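Local coordinates for superoxide dismutase (Clostridium difficile, PDB 3TJT), which probably destroys superoxide radicals, as an iron/manganese superoxide dismutase that holds an iron(III) ion and turns superoxide into hydrogen peroxide and oxygen, at residues R76-F88 against Q152-L166. Residues are numbered along the deposited sequence; the frame is centred on the assembly and turned at random.
With FE (Fe (III) ion), chain B.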
loop_
_atom_site.group_PDB
_atom_site.type_symbol
_atom_site.label_atom_id
_atom_site.label_comp_id
_atom_site.label_asym_id
_atom_site.label_seq_id
_atom_site.Cartn_x
_atom_site.Cartn_y
_atom_site.Cartn_z
ATOM N N ARG A 76 11.615 -6.440 -10.345
ATOM C CA ARG A 76 11.585 -6.298 -8.894
ATOM C C ARG A 76 10.144 -6.409 -8.388
ATOM O O ARG A 76 9.838 -7.171 -7.471
ATOM C CB ARG A 76 12.172 -4.938 -8.501
ATOM C CG ARG A 76 12.020 -4.558 -7.043
ATOM C CD ARG A 76 12.634 -3.158 -6.846
ATOM N NE ARG A 76 12.545 -2.668 -5.476
ATOM C CZ ARG A 76 13.096 -1.525 -5.071
ATOM N NH1 ARG A 76 13.773 -0.774 -5.936
ATOM N NH2 ARG A 76 12.982 -1.132 -3.809
ATOM N N ASN A 77 9.247 -5.659 -9.006
ATOM C CA ASN A 77 7.867 -5.639 -8.526
ATOM C C ASN A 77 7.102 -6.930 -8.804
ATOM O O ASN A 77 6.377 -7.420 -7.938
ATOM C CB ASN A 77 7.113 -4.453 -9.127
ATOM C CG ASN A 77 7.628 -3.124 -8.616
ATOM O OD1 ASN A 77 8.229 -3.050 -7.541
ATOM N ND2 ASN A 77 7.383 -2.056 -9.385
ATOM N N ASN A 78 7.267 -7.483 -9.999
ATOM C CA ASN A 78 6.420 -8.595 -10.418
ATOM C C ASN A 78 6.999 -9.969 -10.085
ATOM O O ASN A 78 6.263 -10.866 -9.687
ATOM C CB ASN A 78 6.044 -8.447 -11.890
ATOM C CG ASN A 78 5.176 -7.219 -12.130
ATOM O OD1 ASN A 78 5.613 -6.218 -12.716
ATOM N ND2 ASN A 78 3.958 -7.274 -11.632
ATOM N N ALA A 79 8.314 -10.138 -10.223
ATOM C CA ALA A 79 8.945 -11.345 -9.680
ATOM C C ALA A 79 8.788 -11.331 -8.167
ATOM O O ALA A 79 8.594 -12.369 -7.549
ATOM C CB ALA A 79 10.430 -11.439 -10.071
ATOM N N GLY A 80 8.876 -10.145 -7.571
ATOM C CA GLY A 80 8.628 -10.014 -6.147
ATOM C C GLY A 80 7.234 -10.512 -5.798
ATOM O O GLY A 80 7.059 -11.334 -4.888
ATOM N N GLY A 81 6.239 -10.008 -6.522
ATOM C CA GLY A 81 4.854 -10.378 -6.270
ATOM C C GLY A 81 4.641 -11.870 -6.452
ATOM O O GLY A 81 3.990 -12.521 -5.633
ATOM N N ALA A 82 5.205 -12.416 -7.522
ATOM C CA ALA A 82 5.049 -13.838 -7.819
ATOM C C ALA A 82 5.701 -14.703 -6.750
ATOM O O ALA A 82 5.102 -15.662 -6.262
ATOM C CB ALA A 82 5.615 -14.161 -9.196
ATOM N N TYR A 83 6.933 -14.366 -6.387
ATOM C CA TYR A 83 7.644 -15.135 -5.377
ATOM C C TYR A 83 6.935 -15.052 -4.029
ATOM O O TYR A 83 6.710 -16.072 -3.368
ATOM C CB TYR A 83 9.089 -14.644 -5.229
ATOM C CG TYR A 83 9.867 -15.483 -4.244
ATOM C CD1 TYR A 83 10.496 -16.649 -4.653
ATOM C CD2 TYR A 83 9.946 -15.126 -2.905
ATOM C CE1 TYR A 83 11.196 -17.432 -3.759
ATOM C CE2 TYR A 83 10.638 -15.913 -1.999
ATOM C CZ TYR A 83 11.264 -17.059 -2.438
ATOM O OH TYR A 83 11.957 -17.844 -1.547
ATOM N N ASN A 84 6.594 -13.833 -3.614
ATOM C CA ASN A 84 6.026 -13.619 -2.294
ATOM C C ASN A 84 4.683 -14.338 -2.120
ATOM O O ASN A 84 4.398 -14.888 -1.059
ATOM C CB ASN A 84 5.864 -12.120 -1.993
ATOM C CG ASN A 84 7.195 -11.398 -1.817
ATOM O OD1 ASN A 84 8.243 -12.021 -1.616
ATOM N ND2 ASN A 84 7.155 -10.063 -1.884
ATOM N N HIS A 85 3.851 -14.317 -3.153
ATOM C CA HIS A 85 2.536 -14.934 -3.032
ATOM C C HIS A 85 2.620 -16.451 -3.056
ATOM O O HIS A 85 1.924 -17.119 -2.292
ATOM C CB HIS A 85 1.571 -14.388 -4.086
ATOM C CG HIS A 85 1.109 -13.006 -3.764
ATOM N ND1 HIS A 85 1.848 -11.884 -4.083
ATOM C CD2 HIS A 85 0.033 -12.565 -3.068
ATOM C CE1 HIS A 85 1.223 -10.808 -3.634
ATOM N NE2 HIS A 85 0.123 -11.195 -3.010
ATOM N N LYS A 86 3.470 -17.000 -3.916
ATOM C CA LYS A 86 3.671 -18.446 -3.898
ATOM C C LYS A 86 4.094 -18.862 -2.491
ATOM O O LYS A 86 3.544 -19.812 -1.916
ATOM C CB LYS A 86 4.719 -18.891 -4.925
ATOM C CG LYS A 86 4.858 -20.420 -4.981
ATOM C CD LYS A 86 6.135 -20.874 -5.682
ATOM C CE LYS A 86 6.217 -20.361 -7.094
ATOM N NZ LYS A 86 7.435 -20.863 -7.803
ATOM N N PHE A 87 5.055 -18.134 -1.932
ATOM C CA PHE A 87 5.557 -18.398 -0.587
ATOM C C PHE A 87 4.449 -18.280 0.461
ATOM O O PHE A 87 4.305 -19.135 1.338
ATOM C CB PHE A 87 6.703 -17.419 -0.250
ATOM C CG PHE A 87 7.280 -17.613 1.116
ATOM C CD1 PHE A 87 8.404 -18.409 1.300
ATOM C CD2 PHE A 87 6.702 -17.020 2.220
ATOM C CE1 PHE A 87 8.936 -18.592 2.555
ATOM C CE2 PHE A 87 7.228 -17.214 3.489
ATOM C CZ PHE A 87 8.344 -18.000 3.656
ATOM N N PHE A 88 3.670 -17.208 0.363
ATOM C CA PHE A 88 2.611 -16.928 1.329
ATOM C C PHE A 88 1.532 -18.023 1.357
ATOM O O PHE A 88 1.134 -18.486 2.430
ATOM C CB PHE A 88 1.989 -15.562 1.013
ATOM C CG PHE A 88 0.952 -15.111 2.000
ATOM C CD1 PHE A 88 1.258 -14.986 3.346
ATOM C CD2 PHE A 88 -0.328 -14.780 1.568
ATOM C CE1 PHE A 88 0.301 -14.552 4.267
ATOM C CE2 PHE A 88 -1.295 -14.348 2.481
ATOM C CZ PHE A 88 -0.978 -14.226 3.824
ATOM N N GLN A 152 6.425 -5.160 -2.950
ATOM C CA GLN A 152 6.751 -6.586 -3.149
ATOM C C GLN A 152 8.244 -6.865 -3.052
ATOM O O GLN A 152 8.734 -7.855 -3.600
ATOM C CB GLN A 152 6.213 -7.134 -4.472
ATOM C CG GLN A 152 4.683 -7.022 -4.639
ATOM C CD GLN A 152 3.887 -7.840 -3.629
ATOM O OE1 GLN A 152 4.436 -8.732 -2.946
ATOM N NE2 GLN A 152 2.603 -7.557 -3.524
ATOM N N ASP A 153 8.968 -5.999 -2.363
ATOM C CA ASP A 153 10.379 -6.279 -2.109
ATOM C C ASP A 153 10.522 -7.535 -1.246
ATOM O O ASP A 153 9.627 -7.882 -0.478
ATOM C CB ASP A 153 11.068 -5.066 -1.487
ATOM C CG ASP A 153 11.125 -3.876 -2.455
ATOM O OD1 ASP A 153 10.861 -4.071 -3.657
ATOM O OD2 ASP A 153 11.448 -2.755 -2.018
ATOM N N SER A 154 11.645 -8.239 -1.390
ATOM C CA SER A 154 11.807 -9.528 -0.725
ATOM C C SER A 154 13.120 -9.604 0.025
ATOM O O SER A 154 14.120 -9.079 -0.451
ATOM C CB SER A 154 11.799 -10.642 -1.772
ATOM O OG SER A 154 12.252 -11.869 -1.215
ATOM N N PRO A 155 13.127 -10.283 1.188
ATOM C CA PRO A 155 14.370 -10.509 1.941
ATOM C C PRO A 155 15.415 -11.258 1.108
ATOM O O PRO A 155 16.609 -11.127 1.376
ATOM C CB PRO A 155 13.935 -11.405 3.103
ATOM C CG PRO A 155 12.459 -11.251 3.205
ATOM C CD PRO A 155 11.946 -10.862 1.856
ATOM N N VAL A 156 14.958 -12.038 0.138
ATOM C CA VAL A 156 15.844 -12.813 -0.732
ATOM C C VAL A 156 16.865 -11.899 -1.411
ATOM O O VAL A 156 18.022 -12.286 -1.636
ATOM C CB VAL A 156 15.027 -13.592 -1.784
ATOM C CG1 VAL A 156 15.919 -14.132 -2.894
ATOM C CG2 VAL A 156 14.234 -14.713 -1.100
ATOM N N SER A 157 16.436 -10.676 -1.708
ATOM C CA SER A 157 17.292 -9.695 -2.369
ATOM C C SER A 157 18.385 -9.162 -1.446
ATOM O O SER A 157 19.324 -8.505 -1.898
ATOM C CB SER A 157 16.449 -8.540 -2.916
ATOM O OG SER A 157 15.528 -9.016 -3.891
ATOM N N LYS A 158 18.257 -9.439 -0.155
ATOM C CA LYS A 158 19.252 -9.024 0.825
ATOM C C LYS A 158 19.961 -10.233 1.432
ATOM O O LYS A 158 20.518 -10.147 2.523
ATOM C CB LYS A 158 18.602 -8.168 1.917
ATOM C CG LYS A 158 18.142 -6.809 1.404
ATOM C CD LYS A 158 17.461 -5.984 2.481
ATOM C CE LYS A 158 17.411 -4.512 2.073
ATOM N NZ LYS A 158 16.711 -3.674 3.084
ATOM N N ASN A 159 19.936 -11.347 0.709
ATOM C CA ASN A 159 20.580 -12.590 1.139
ATOM C C ASN A 159 20.045 -13.123 2.458
ATOM O O ASN A 159 20.761 -13.791 3.207
ATOM C CB ASN A 159 22.098 -12.418 1.217
ATOM C CG ASN A 159 22.700 -12.028 -0.116
ATOM O OD1 ASN A 159 23.553 -11.144 -0.192
ATOM N ND2 ASN A 159 22.238 -12.672 -1.183
ATOM N N LEU A 160 18.783 -12.817 2.742
ATOM C CA LEU A 160 18.108 -13.367 3.910
ATOM C C LEU A 160 17.051 -14.361 3.433
ATOM O O LEU A 160 16.402 -14.146 2.414
ATOM C CB LEU A 160 17.472 -12.252 4.741
ATOM C CG LEU A 160 18.457 -11.272 5.388
ATOM C CD1 LEU A 160 17.757 -10.020 5.900
ATOM C CD2 LEU A 160 19.244 -11.956 6.504
ATOM N N THR A 161 16.889 -15.457 4.162
ATOM C CA THR A 161 15.998 -16.524 3.716
ATOM C C THR A 161 14.695 -16.467 4.498
ATOM O O THR A 161 14.706 -16.572 5.720
ATOM C CB THR A 161 16.654 -17.899 3.929
ATOM O OG1 THR A 161 17.845 -17.978 3.135
ATOM C CG2 THR A 161 15.706 -19.018 3.521
ATOM N N PRO A 162 13.563 -16.297 3.792
ATOM C CA PRO A 162 12.266 -16.203 4.475
ATOM C C PRO A 162 11.869 -17.545 5.077
ATOM O O PRO A 162 11.957 -18.571 4.404
ATOM C CB PRO A 162 11.286 -15.839 3.351
ATOM C CG PRO A 162 12.114 -15.464 2.182
ATOM C CD PRO A 162 13.441 -16.142 2.336
ATOM N N ILE A 163 11.426 -17.517 6.329
ATOM C CA ILE A 163 10.996 -18.711 7.046
ATOM C C ILE A 163 9.466 -18.714 7.160
ATOM O O ILE A 163 8.810 -19.668 6.752
ATOM C CB ILE A 163 11.643 -18.776 8.435
ATOM C CG1 ILE A 163 13.174 -18.717 8.301
ATOM C CG2 ILE A 163 11.211 -20.054 9.182
ATOM C CD1 ILE A 163 13.750 -19.777 7.369
ATOM N N ILE A 164 8.904 -17.648 7.728
ATOM C CA ILE A 164 7.482 -17.349 7.512
ATOM C C ILE A 164 7.347 -15.885 7.073
ATOM O O ILE A 164 8.271 -15.088 7.238
ATOM C CB ILE A 164 6.593 -17.615 8.761
ATOM C CG1 ILE A 164 6.783 -16.535 9.830
ATOM C CG2 ILE A 164 6.820 -19.040 9.314
ATOM C CD1 ILE A 164 5.811 -16.647 11.014
ATOM N N GLY A 165 6.205 -15.530 6.506
ATOM C CA GLY A 165 5.992 -14.154 6.084
ATOM C C GLY A 165 4.509 -13.865 6.002
ATOM O O GLY A 165 3.736 -14.762 5.676
ATOM N N LEU A 166 4.128 -12.621 6.296
ATOM C CA LEU A 166 2.723 -12.203 6.319
ATOM C C LEU A 166 2.510 -10.995 5.415
ATOM O O LEU A 166 3.176 -9.961 5.560
ATOM C CB LEU A 166 2.296 -11.856 7.750
ATOM C CG LEU A 166 0.880 -11.282 7.942
ATOM C CD1 LEU A 166 -0.187 -12.235 7.398
ATOM C CD2 LEU A 166 0.644 -10.955 9.418
HETATM FE FE FE B . -0.982 -9.909 -1.560
HETATM O O HOH W 1 11.065 -7.973 -5.128
HETATM O O HOH W 2 8.266 -4.140 -4.856
HETATM O O HOH W 3 10.081 -13.176 -0.169
HETATM O O HOH W 4 0.678 -8.419 -1.519
#
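Q152 packs against the helix at N77, G80 and G81, and its side chain runs on to the iron site. The missing side chain of G80 lets Q152 O come within 3.3 Å of G80 CA, a CA-H...O contact. CB sits 3.5 Å from N77 O and just as near G81 N. The chain then bends (chi2 -64°), carrying CG and CD over G81 CA. At the tip OE1 accepts from N84 ND2 at 3.2 Å, in the carbonyl plane and nearly straight (165°), and also from W133 NE1. NE2 donates to Y38 OH and, at 2.9 Å, to the water that binds the iron; it also meets the edge of the H85 ring. With both ends of the amide bonded, its rotation is fixed, and Q152 is a second-shell residue reaching the metal-bound water from the C-terminal domain, as in the manganese enzymes of the family. H85 binds iron through NE2 (2.2 Å) and is steadied by ND1 donating to G81 O; H30, D167 and H171 complete the protein ligands.

Toward the helix start, R76 forms a side-on salt bridge with D153, NE to OD1 (2.8 Å) and NH2 to OD2 (2.9 Å). Farther along, F87 CZ packs on P162 CB (3.7 Å), its ring edge toward G165 N.

Helix 72-90 thus meets the C-terminal domain: the loop after strand 144-150 packs on its middle turns, edge strand 161-167 borders its far end, and helices 57-62 and 181-188 flank Y83 and F88.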